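PDB 6SYY: periplasmic cell division protein (SufI) from Aquifex aeolicus, which binds copper ions and, as a multicopper oxidase, probably couples oxidation of its substrates to reduction of dioxygen. Local coordinates for residues F458-L463 / V489-D494; D81-E86 / G167-Y172; K317-P322 / N358-V363. All blocks are in the same frame, centred on the assembly; numbering follows the deposited sequence.

Interaction 1. Residues F458-L463 / V489-D494; sequences FQFQVL and VRIAVD
F460 and I491 meet across an antiparallel pair of strands at the margin of a sheet in a cupredoxin-like domain of the multicopper oxidase fold, where 461-465 is an outermost strand and 488-495 its neighbour. The I491 CD1 methyl stands over the face of the F460 ring, 3.7 Å from its centroid and 12° off the ring normal, a CH-pi contact. It is complemented by I491 CG2, 3.6 Å from F460 CD1. The F460 chi1 of 56° sets CG between the backbone N and the carbonyl carbon, and from there I491 CD1 is met by the ring face and I491 CB by CD1. V462, on the same face, places CG2 in plane at the edge of this ring.

The backbones pair in antiparallel register. Q461 and A492 form a hydrogen-bonded pair joined in both directions, while V462 and I491 form the following non-hydrogen-bonded pair. L463 N donates to R490 O at 2.6 Å. On the face carrying Q461 and A492, L463 CD2 reaches the A492 methyl at 4.0 Å, and L463 CD1 lies over one face of the R490 guanidinium, which forms a salt bridge with E464.

Further out, V481 touches F460, V462 and V489, and the amide of Q461 is held by T386 and I388. The F460 side chain lies about 6 Å from that of the copper ligand H454. Ahead of the first bridged pair, a water links the loop residue Q459 to strand residue D494: it donates to Q459 O at 2.9 Å and accepts from D494 N at 2.7 Å.

Interaction 2. Residues D81-E86 / G167-Y172; sequences DMLVYE and GYQVYY
The short helix 166-172, which follows the copper-binding strand 154-160 of a cupredoxin-like domain, abuts strand 80-86 through Q169 and Y172. Strand and helix segments run at 94° to one another, with their axes 7.4 Å apart at closest approach. The contact centres on Y172, which meets D81, M82 and L83 and has the largest buried share of any residue here.

The peptide oxygen of Y172 accepts L83 N at 2.8 Å. The donor lies above the carbonyl plane, 43° out of it. M82 packs round the same oxygen: its CB lies 3.1 Å from Y172 O, and its CE returns to within 3.3 Å of Y172 O because the chain bends at the thioether (chi3 66°). The oxygen therefore has one N-H donor and three M82 carbons, CB, CG and CE, close by.

L83 points toward the helix, and its CD1 branch meets both Y172 CB and Q169 CA, spanning one turn. Beyond it, W69 and L174 also touch the L83 side chain. The Q169 amide oxygen is hydrogen-bonded to S115, and the Q169 side chain lies about 8 Å from those of the copper ligands H159 and H161.

Two other groups flank the Y172 ring. The Y168 hydroxyl oxygen stands 3.9 Å above one face, over its centre, while D81 O approaches the ring edge near its plane, 3.8 Å from Y172 CD2.

Interaction 3. Residues K317-P322 / N358-V363; sequences KLYNFP and NSEFEV
Y319 and F361 extend to opposite faces of an antiparallel strand pair in what is, as in other multicopper oxidases, probably the middle cupredoxin-like domain, and each ring lies against the partner strand. Y319 pairs with E362 in a non-hydrogen-bonded position and N320 with F361 in a hydrogen-bonded one. Y319 has CG anti to the backbone N (chi1 -164°). Its ring lies over the F361-E362 peptide: F361 C is over one ring face, 3.5 Å from Y319 CE1, and F361 O is over the ring centre. E360 crosses the phenol obliquely, its carboxylate turned 84° from the ring plane, with E360 CG 3.2 Å from Y319 OH.

On the other face the N320 side chain lies across the F361 ring. Amide and ring planes are 31° apart; N320 CB sits over the face, offset toward the rim, in a CH-pi contact, while N320 ND2 comes within 3.3 Å of F361 CE1 and CZ. R262 N holds N320 OD1, fixing the far side of the amide. I231 touches both F361 and V363 from strand 230-233.

Farther along, L318 CD2 packs on V363 CG1 at 3.7 Å. K317 and E362 cross at about a right angle, aliphatic part against carboxylate; K317 NZ remains 5.3 Å from E362 OE1, so any electrostatic attraction probably acts without direct contact.

Three backbone bonds run alongside these side-chain contacts: N320 and F361 bond in both directions, and V363 N donates to L318 O at 2.7 Å. Beyond the N320-F361 pair, a water accepts from N320 ND2 and donates to S359 O, each at 2.8 Å.

From the N terminus, the three contacts close in series, and none encloses or crosses another. Interaction 2 comes first, linking strand 80-86 to helix 166-172 after an excursion of 80 residues that includes copper ligands H118, H120, H159 and H161. Interaction 3 closes a loop of 35 intervening residues, of which 327-354 are not modelled, and joins strands 315-321 and 361-370. Interaction 1 comes last, spanning 25 residues to pair strands 461-465 and 488-495. In that order they probably tie together parts of the first, middle and last cupredoxin-like domains. Interactions 1 and 2 lie on opposite sides of the chain's centre. No two contacts touch: interactions 2 and 3 approach to about 13 Å between nearest atoms.

Interaction 1. Residues F458-L463 / V489-D494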
loop_
_atom_site.group_PDB
_atom_site.type_symbol
_atom_site.label_atom_id
_atom_site.label_comp_id
_atom_site.label_asym_id
_atom_site.label_seq_id
_atom_site.Cartn_x
_atom_site.Cartn_y
_atom_site.Cartn_z
ATOM N N PHE A 458 -8.488 9.449 -5.973
ATOM C CA PHE A 458 -9.183 8.576 -6.911
ATOM C C PHE A 458 -8.315 7.375 -7.249
ATOM O O PHE A 458 -7.083 7.452 -7.237
ATOM C CB PHE A 458 -9.548 9.303 -8.212
ATOM C CG PHE A 458 -10.101 10.680 -8.003
ATOM C CD1 PHE A 458 -11.461 10.877 -7.842
ATOM C CD2 PHE A 458 -9.256 11.779 -7.957
ATOM C CE1 PHE A 458 -11.972 12.146 -7.641
ATOM C CE2 PHE A 458 -9.760 13.051 -7.756
ATOM C CZ PHE A 458 -11.120 13.235 -7.600
ATOM N N GLN A 459 -8.971 6.266 -7.559
ATOM C CA GLN A 459 -8.271 5.175 -8.206
ATOM C C GLN A 459 -8.232 5.416 -9.715
ATOM O O GLN A 459 -8.930 6.279 -10.251
ATOM C CB GLN A 459 -8.934 3.838 -7.880
ATOM C CG GLN A 459 -8.777 3.404 -6.433
ATOM C CD GLN A 459 -9.819 4.021 -5.519
ATOM O OE1 GLN A 459 -10.830 4.551 -5.980
ATOM N NE2 GLN A 459 -9.580 3.946 -4.217
ATOM N N PHE A 460 -7.395 4.646 -10.404
ATOM C CA PHE A 460 -7.242 4.780 -11.843
ATOM C C PHE A 460 -7.096 3.401 -12.466
ATOM O O PHE A 460 -6.898 2.398 -11.774
ATOM C CB PHE A 460 -6.036 5.658 -12.206
ATOM C CG PHE A 460 -4.737 5.183 -11.614
ATOM C CD1 PHE A 460 -3.995 4.191 -12.232
ATOM C CD2 PHE A 460 -4.254 5.737 -10.439
ATOM C CE1 PHE A 460 -2.800 3.752 -11.689
ATOM C CE2 PHE A 460 -3.058 5.310 -9.897
ATOM C CZ PHE A 460 -2.332 4.311 -10.519
ATOM N N GLN A 461 -7.181 3.363 -13.792
ATOM C CA GLN A 461 -6.983 2.146 -14.564
ATOM C C GLN A 461 -5.791 2.334 -15.489
ATOM O O GLN A 461 -5.707 3.337 -16.205
ATOM C CB GLN A 461 -8.235 1.796 -15.363
ATOM C CG GLN A 461 -9.443 1.538 -14.484
ATOM C CD GLN A 461 -10.718 1.432 -15.279
ATOM O OE1 GLN A 461 -10.733 1.677 -16.488
ATOM N NE2 GLN A 461 -11.802 1.066 -14.607
ATOM N N VAL A 462 -4.864 1.378 -15.452
ATOM C CA VAL A 462 -3.654 1.462 -16.261
ATOM C C VAL A 462 -4.011 1.146 -17.704
ATOM O O VAL A 462 -4.566 0.083 -18.005
ATOM C CB VAL A 462 -2.572 0.511 -15.737
ATOM C CG1 VAL A 462 -1.359 0.544 -16.652
ATOM C CG2 VAL A 462 -2.182 0.882 -14.316
ATOM N N LEU A 463 -3.694 2.071 -18.605
ATOM C CA LEU A 463 -4.000 1.871 -20.011
ATOM C C LEU A 463 -2.883 1.139 -20.744
ATOM O O LEU A 463 -3.152 0.198 -21.498
ATOM C CB LEU A 463 -4.269 3.216 -20.689
ATOM C CG LEU A 463 -5.449 4.014 -20.149
ATOM C CD1 LEU A 463 -5.652 5.263 -20.987
ATOM C CD2 LEU A 463 -6.702 3.162 -20.132
ATOM N N VAL A 489 4.111 5.275 -18.954
ATOM C CA VAL A 489 2.892 4.580 -18.560
ATOM C C VAL A 489 1.731 5.554 -18.695
ATOM O O VAL A 489 1.849 6.724 -18.316
ATOM C CB VAL A 489 2.992 4.034 -17.119
ATOM C CG1 VAL A 489 1.726 3.283 -16.727
ATOM C CG2 VAL A 489 4.209 3.132 -16.979
ATOM N N ARG A 490 0.618 5.079 -19.253
ATOM C CA ARG A 490 -0.594 5.876 -19.406
ATOM C C ARG A 490 -1.697 5.296 -18.530
ATOM O O ARG A 490 -2.010 4.103 -18.626
ATOM C CB ARG A 490 -1.042 5.927 -20.871
ATOM C CG ARG A 490 -0.135 6.771 -21.773
ATOM C CD ARG A 490 -0.430 6.579 -23.267
ATOM N NE ARG A 490 -1.732 7.108 -23.670
ATOM C CZ ARG A 490 -2.754 6.360 -24.082
ATOM N NH1 ARG A 490 -2.635 5.041 -24.156
ATOM N NH2 ARG A 490 -3.899 6.936 -24.429
ATOM N N ILE A 491 -2.276 6.137 -17.672
ATOM C CA ILE A 491 -3.371 5.740 -16.799
ATOM C C ILE A 491 -4.560 6.654 -17.061
ATOM O O ILE A 491 -4.422 7.757 -17.597
ATOM C CB ILE A 491 -2.981 5.775 -15.306
ATOM C CG1 ILE A 491 -2.669 7.209 -14.862
ATOM C CG2 ILE A 491 -1.793 4.861 -15.035
ATOM C CD1 ILE A 491 -2.364 7.327 -13.389
ATOM N N ALA A 492 -5.742 6.181 -16.672
ATOM C CA ALA A 492 -6.986 6.920 -16.841
ATOM C C ALA A 492 -7.617 7.160 -15.478
ATOM O O ALA A 492 -7.767 6.221 -14.691
ATOM C CB ALA A 492 -7.962 6.163 -17.742
ATOM N N VAL A 493 -7.990 8.409 -15.205
ATOM C CA VAL A 493 -8.581 8.799 -13.927
ATOM C C VAL A 493 -9.920 9.471 -14.197
ATOM O O VAL A 493 -9.983 10.469 -14.926
ATOM C CB VAL A 493 -7.666 9.741 -13.129
ATOM C CG1 VAL A 493 -8.018 9.688 -11.644
ATOM C CG2 VAL A 493 -6.202 9.399 -13.359
ATOM N N ASP A 494 -10.983 8.928 -13.611
ATOM C CA ASP A 494 -12.284 9.594 -13.595
ATOM C C ASP A 494 -12.345 10.410 -12.312
ATOM O O ASP A 494 -12.576 9.872 -11.226
ATOM C CB ASP A 494 -13.423 8.584 -13.677
ATOM C CG ASP A 494 -14.798 9.243 -13.655
ATOM O OD1 ASP A 494 -14.877 10.492 -13.608
ATOM O OD2 ASP A 494 -15.807 8.509 -13.687
HETATM O O HOH W 1 -11.229 6.943 -11.827
#

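Interaction 2. Residues D81-E86 / G167-Y172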
loop_
_atom_site.group_PDB
_atom_site.type_symbol
_atom_site.label_atom_id
_atom_site.label_comp_id
_atom_site.label_asym_id
_atom_site.label_seq_id
_atom_site.Cartn_x
_atom_site.Cartn_y
_atom_site.Cartn_z
ATOM N N ASP A 81 12.949 -0.189 20.005
ATOM C CA ASP A 81 12.202 1.052 20.124
ATOM C C ASP A 81 11.489 1.327 18.809
ATOM O O ASP A 81 12.134 1.456 17.764
ATOM C CB ASP A 81 13.136 2.207 20.485
ATOM C CG ASP A 81 13.683 2.100 21.901
ATOM O OD1 ASP A 81 13.358 1.117 22.598
ATOM O OD2 ASP A 81 14.438 3.004 22.319
ATOM N N MET A 82 10.160 1.403 18.855
ATOM C CA MET A 82 9.372 1.580 17.646
ATOM C C MET A 82 8.158 2.455 17.931
ATOM O O MET A 82 7.748 2.643 19.081
ATOM C CB MET A 82 8.913 0.236 17.069
ATOM C CG MET A 82 10.030 -0.603 16.483
ATOM S SD MET A 82 9.395 -2.080 15.685
ATOM C CE MET A 82 8.479 -1.352 14.331
ATOM N N LEU A 83 7.588 2.984 16.852
ATOM C CA LEU A 83 6.320 3.694 16.896
ATOM C C LEU A 83 5.185 2.735 16.559
ATOM O O LEU A 83 5.342 1.829 15.737
ATOM C CB LEU A 83 6.327 4.865 15.908
ATOM C CG LEU A 83 7.200 6.088 16.219
ATOM C CD1 LEU A 83 7.434 6.922 14.963
ATOM C CD2 LEU A 83 6.557 6.938 17.297
ATOM N N VAL A 84 4.039 2.925 17.210
ATOM C CA VAL A 84 2.854 2.129 16.919
ATOM C C VAL A 84 1.645 3.046 16.900
ATOM O O VAL A 84 1.602 4.069 17.588
ATOM C CB VAL A 84 2.628 0.981 17.935
ATOM C CG1 VAL A 84 3.756 -0.028 17.873
ATOM C CG2 VAL A 84 2.468 1.525 19.347
ATOM N N TYR A 85 0.666 2.679 16.084
ATOM C CA TYR A 85 -0.675 3.235 16.187
ATOM C C TYR A 85 -1.441 2.402 17.206
ATOM O O TYR A 85 -1.566 1.182 17.043
ATOM C CB TYR A 85 -1.382 3.215 14.831
ATOM C CG TYR A 85 -0.921 4.272 13.846
ATOM C CD1 TYR A 85 -0.871 5.614 14.205
ATOM C CD2 TYR A 85 -0.545 3.926 12.553
ATOM C CE1 TYR A 85 -0.456 6.585 13.298
ATOM C CE2 TYR A 85 -0.130 4.885 11.642
ATOM C CZ TYR A 85 -0.086 6.212 12.018
ATOM O OH TYR A 85 0.327 7.163 11.112
ATOM N N GLU A 86 -1.923 3.044 18.268
ATOM C CA GLU A 86 -2.710 2.362 19.289
ATOM C C GLU A 86 -4.187 2.644 19.052
ATOM O O GLU A 86 -4.611 3.805 19.037
ATOM C CB GLU A 86 -2.310 2.780 20.704
ATOM C CG GLU A 86 -3.143 2.064 21.771
ATOM C CD GLU A 86 -2.495 2.053 23.143
ATOM O OE1 GLU A 86 -1.459 2.725 23.327
ATOM O OE2 GLU A 86 -3.027 1.366 24.041
ATOM N N GLY A 167 9.129 8.697 5.589
ATOM C CA GLY A 167 9.998 7.531 5.582
ATOM C C GLY A 167 10.437 7.133 6.977
ATOM O O GLY A 167 10.488 5.946 7.311
ATOM N N TYR A 168 10.739 8.121 7.821
ATOM C CA TYR A 168 11.167 7.815 9.181
ATOM C C TYR A 168 10.053 7.136 9.970
ATOM O O TYR A 168 10.267 6.091 10.596
ATOM C CB TYR A 168 11.626 9.093 9.890
ATOM C CG TYR A 168 12.028 8.866 11.333
ATOM C CD1 TYR A 168 11.084 8.903 12.356
ATOM C CD2 TYR A 168 13.347 8.611 11.671
ATOM C CE1 TYR A 168 11.443 8.687 13.670
ATOM C CE2 TYR A 168 13.716 8.399 12.985
ATOM C CZ TYR A 168 12.759 8.435 13.982
ATOM O OH TYR A 168 13.119 8.225 15.296
ATOM N N GLN A 169 8.856 7.721 9.960
ATOM C CA GLN A 169 7.808 7.235 10.850
ATOM C C GLN A 169 7.252 5.896 10.384
ATOM O O GLN A 169 6.943 5.028 11.209
ATOM C CB GLN A 169 6.701 8.280 10.976
ATOM C CG GLN A 169 7.148 9.546 11.683
ATOM C CD GLN A 169 5.986 10.350 12.219
ATOM O OE1 GLN A 169 5.006 10.595 11.515
ATOM N NE2 GLN A 169 6.081 10.753 13.481
ATOM N N VAL A 170 7.116 5.702 9.071
ATOM C CA VAL A 170 6.684 4.403 8.565
ATOM C C VAL A 170 7.705 3.337 8.935
ATOM O O VAL A 170 7.360 2.279 9.474
ATOM C CB VAL A 170 6.457 4.466 7.045
ATOM C CG1 VAL A 170 6.204 3.068 6.487
ATOM C CG2 VAL A 170 5.295 5.389 6.727
ATOM N N TYR A 171 8.984 3.619 8.678
ATOM C CA TYR A 171 10.034 2.652 8.968
ATOM C C TYR A 171 10.100 2.311 10.450
ATOM O O TYR A 171 10.405 1.169 10.808
ATOM C CB TYR A 171 11.380 3.187 8.487
ATOM C CG TYR A 171 12.535 2.251 8.752
ATOM C CD1 TYR A 171 12.715 1.111 7.983
ATOM C CD2 TYR A 171 13.448 2.509 9.769
ATOM C CE1 TYR A 171 13.765 0.247 8.221
ATOM C CE2 TYR A 171 14.513 1.653 10.007
ATOM C CZ TYR A 171 14.665 0.522 9.227
ATOM O OH TYR A 171 15.715 -0.343 9.449
ATOM N N TYR A 172 9.818 3.274 11.326
ATOM C CA TYR A 172 9.892 2.988 12.752
ATOM C C TYR A 172 8.620 2.355 13.304
ATOM O O TYR A 172 8.596 1.988 14.484
ATOM C CB TYR A 172 10.250 4.258 13.533
ATOM C CG TYR A 172 11.743 4.378 13.719
ATOM C CD1 TYR A 172 12.531 5.031 12.779
ATOM C CD2 TYR A 172 12.373 3.796 14.808
ATOM C CE1 TYR A 172 13.904 5.117 12.934
ATOM C CE2 TYR A 172 13.744 3.879 14.973
ATOM C CZ TYR A 172 14.503 4.542 14.033
ATOM O OH TYR A 172 15.865 4.627 14.190
#

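Interaction 3. Residues K317-P322 / N358-V363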
loop_
_atom_site.group_PDB
_atom_site.type_symbol
_atom_site.label_atom_id
_atom_site.label_comp_id
_atom_site.label_asym_id
_atom_site.label_seq_id
_atom_site.Cartn_x
_atom_site.Cartn_y
_atom_site.Cartn_z
ATOM N N LYS A 317 8.086 -22.123 -0.570
ATOM C CA LYS A 317 8.870 -20.932 -0.263
ATOM C C LYS A 317 8.289 -19.738 -1.008
ATOM O O LYS A 317 8.283 -19.716 -2.243
ATOM C CB LYS A 317 10.339 -21.130 -0.643
ATOM C CG LYS A 317 11.102 -22.113 0.244
ATOM C CD LYS A 317 12.510 -22.400 -0.291
ATOM C CE LYS A 317 12.466 -23.072 -1.662
ATOM N NZ LYS A 317 13.808 -23.514 -2.141
ATOM N N LEU A 318 7.788 -18.757 -0.259
ATOM C CA LEU A 318 7.483 -17.451 -0.837
ATOM C C LEU A 318 8.799 -16.738 -1.104
ATOM O O LEU A 318 9.462 -16.267 -0.173
ATOM C CB LEU A 318 6.597 -16.630 0.092
ATOM C CG LEU A 318 6.401 -15.195 -0.405
ATOM C CD1 LEU A 318 5.567 -15.184 -1.673
ATOM C CD2 LEU A 318 5.780 -14.315 0.662
ATOM N N TYR A 319 9.186 -16.666 -2.370
ATOM C CA TYR A 319 10.536 -16.294 -2.753
ATOM C C TYR A 319 10.527 -14.997 -3.546
ATOM O O TYR A 319 9.638 -14.768 -4.371
ATOM C CB TYR A 319 11.181 -17.405 -3.577
ATOM C CG TYR A 319 12.672 -17.276 -3.684
ATOM C CD1 TYR A 319 13.504 -17.744 -2.670
ATOM C CD2 TYR A 319 13.257 -16.689 -4.799
ATOM C CE1 TYR A 319 14.876 -17.626 -2.767
ATOM C CE2 TYR A 319 14.627 -16.568 -4.905
ATOM C CZ TYR A 319 15.432 -17.036 -3.889
ATOM O OH TYR A 319 16.796 -16.911 -4.003
ATOM N N ASN A 320 11.521 -14.151 -3.285
ATOM C CA ASN A 320 11.699 -12.898 -4.003
ATOM C C ASN A 320 12.814 -13.069 -5.021
ATOM O O ASN A 320 13.954 -13.370 -4.651
ATOM C CB ASN A 320 12.029 -11.751 -3.049
ATOM C CG ASN A 320 12.242 -10.439 -3.779
ATOM O OD1 ASN A 320 11.289 -9.811 -4.235
ATOM N ND2 ASN A 320 13.495 -10.026 -3.901
ATOM N N PHE A 321 12.486 -12.886 -6.285
ATOM C CA PHE A 321 13.440 -12.925 -7.380
ATOM C C PHE A 321 13.908 -11.518 -7.715
ATOM O O PHE A 321 13.292 -10.537 -7.288
ATOM C CB PHE A 321 12.801 -13.581 -8.607
ATOM C CG PHE A 321 12.648 -15.070 -8.481
ATOM C CD1 PHE A 321 13.737 -15.908 -8.674
ATOM C CD2 PHE A 321 11.420 -15.633 -8.168
ATOM C CE1 PHE A 321 13.605 -17.279 -8.559
ATOM C CE2 PHE A 321 11.283 -17.005 -8.052
ATOM C CZ PHE A 321 12.376 -17.828 -8.247
ATOM N N PRO A 322 15.018 -11.376 -8.443
ATOM C CA PRO A 322 15.476 -10.034 -8.834
ATOM C C PRO A 322 14.391 -9.259 -9.569
ATOM O O PRO A 322 13.813 -9.737 -10.547
ATOM C CB PRO A 322 16.677 -10.326 -9.736
ATOM C CG PRO A 322 17.215 -11.619 -9.206
ATOM C CD PRO A 322 16.016 -12.412 -8.764
ATOM N N ASN A 358 19.373 -5.597 -5.592
ATOM C CA ASN A 358 18.592 -6.330 -6.586
ATOM C C ASN A 358 18.736 -7.835 -6.384
ATOM O O ASN A 358 18.693 -8.608 -7.345
ATOM C CB ASN A 358 19.007 -5.937 -8.008
ATOM C CG ASN A 358 18.001 -6.381 -9.065
ATOM O OD1 ASN A 358 16.836 -6.653 -8.766
ATOM N ND2 ASN A 358 18.452 -6.458 -10.311
ATOM N N SER A 359 18.901 -8.267 -5.138
ATOM C CA SER A 359 19.208 -9.657 -4.844
ATOM C C SER A 359 17.934 -10.488 -4.707
ATOM O O SER A 359 16.819 -9.969 -4.621
ATOM C CB SER A 359 20.053 -9.759 -3.573
ATOM O OG SER A 359 19.398 -9.156 -2.471
ATOM N N GLU A 360 18.117 -11.806 -4.702
ATOM C CA GLU A 360 17.035 -12.752 -4.492
ATOM C C GLU A 360 17.170 -13.386 -3.114
ATOM O O GLU A 360 18.281 -13.565 -2.603
ATOM C CB GLU A 360 17.024 -13.838 -5.571
ATOM C CG GLU A 360 18.308 -14.630 -5.688
ATOM C CD GLU A 360 18.215 -15.725 -6.734
ATOM O OE1 GLU A 360 17.485 -15.539 -7.731
ATOM O OE2 GLU A 360 18.865 -16.776 -6.558
ATOM N N PHE A 361 16.030 -13.718 -2.515
ATOM C CA PHE A 361 16.008 -14.193 -1.138
ATOM C C PHE A 361 14.617 -14.703 -0.806
ATOM O O PHE A 361 13.622 -14.246 -1.377
ATOM C CB PHE A 361 16.401 -13.078 -0.160
ATOM C CG PHE A 361 15.645 -11.799 -0.368
ATOM C CD1 PHE A 361 16.171 -10.790 -1.156
ATOM C CD2 PHE A 361 14.406 -11.605 0.219
ATOM C CE1 PHE A 361 15.477 -9.611 -1.354
ATOM C CE2 PHE A 361 13.705 -10.433 0.014
ATOM C CZ PHE A 361 14.244 -9.433 -0.766
ATOM N N GLU A 362 14.557 -15.639 0.137
ATOM C CA GLU A 362 13.272 -16.134 0.606
ATOM C C GLU A 362 12.603 -15.096 1.497
ATOM O O GLU A 362 13.247 -14.487 2.357
ATOM C CB GLU A 362 13.461 -17.448 1.364
ATOM C CG GLU A 362 12.197 -18.003 1.999
ATOM C CD GLU A 362 12.398 -19.400 2.552
ATOM O OE1 GLU A 362 13.212 -20.152 1.974
ATOM O OE2 GLU A 362 11.752 -19.745 3.562
ATOM N N VAL A 363 11.309 -14.876 1.276
ATOM C CA VAL A 363 10.533 -13.993 2.143
ATOM C C VAL A 363 9.878 -14.770 3.278
ATOM O O VAL A 363 9.879 -14.325 4.429
ATOM C CB VAL A 363 9.483 -13.228 1.313
ATOM C CG1 VAL A 363 8.587 -12.414 2.223
ATOM C CG2 VAL A 363 10.162 -12.337 0.287
HETATM O O HOH W 2 14.888 -8.165 -5.507
#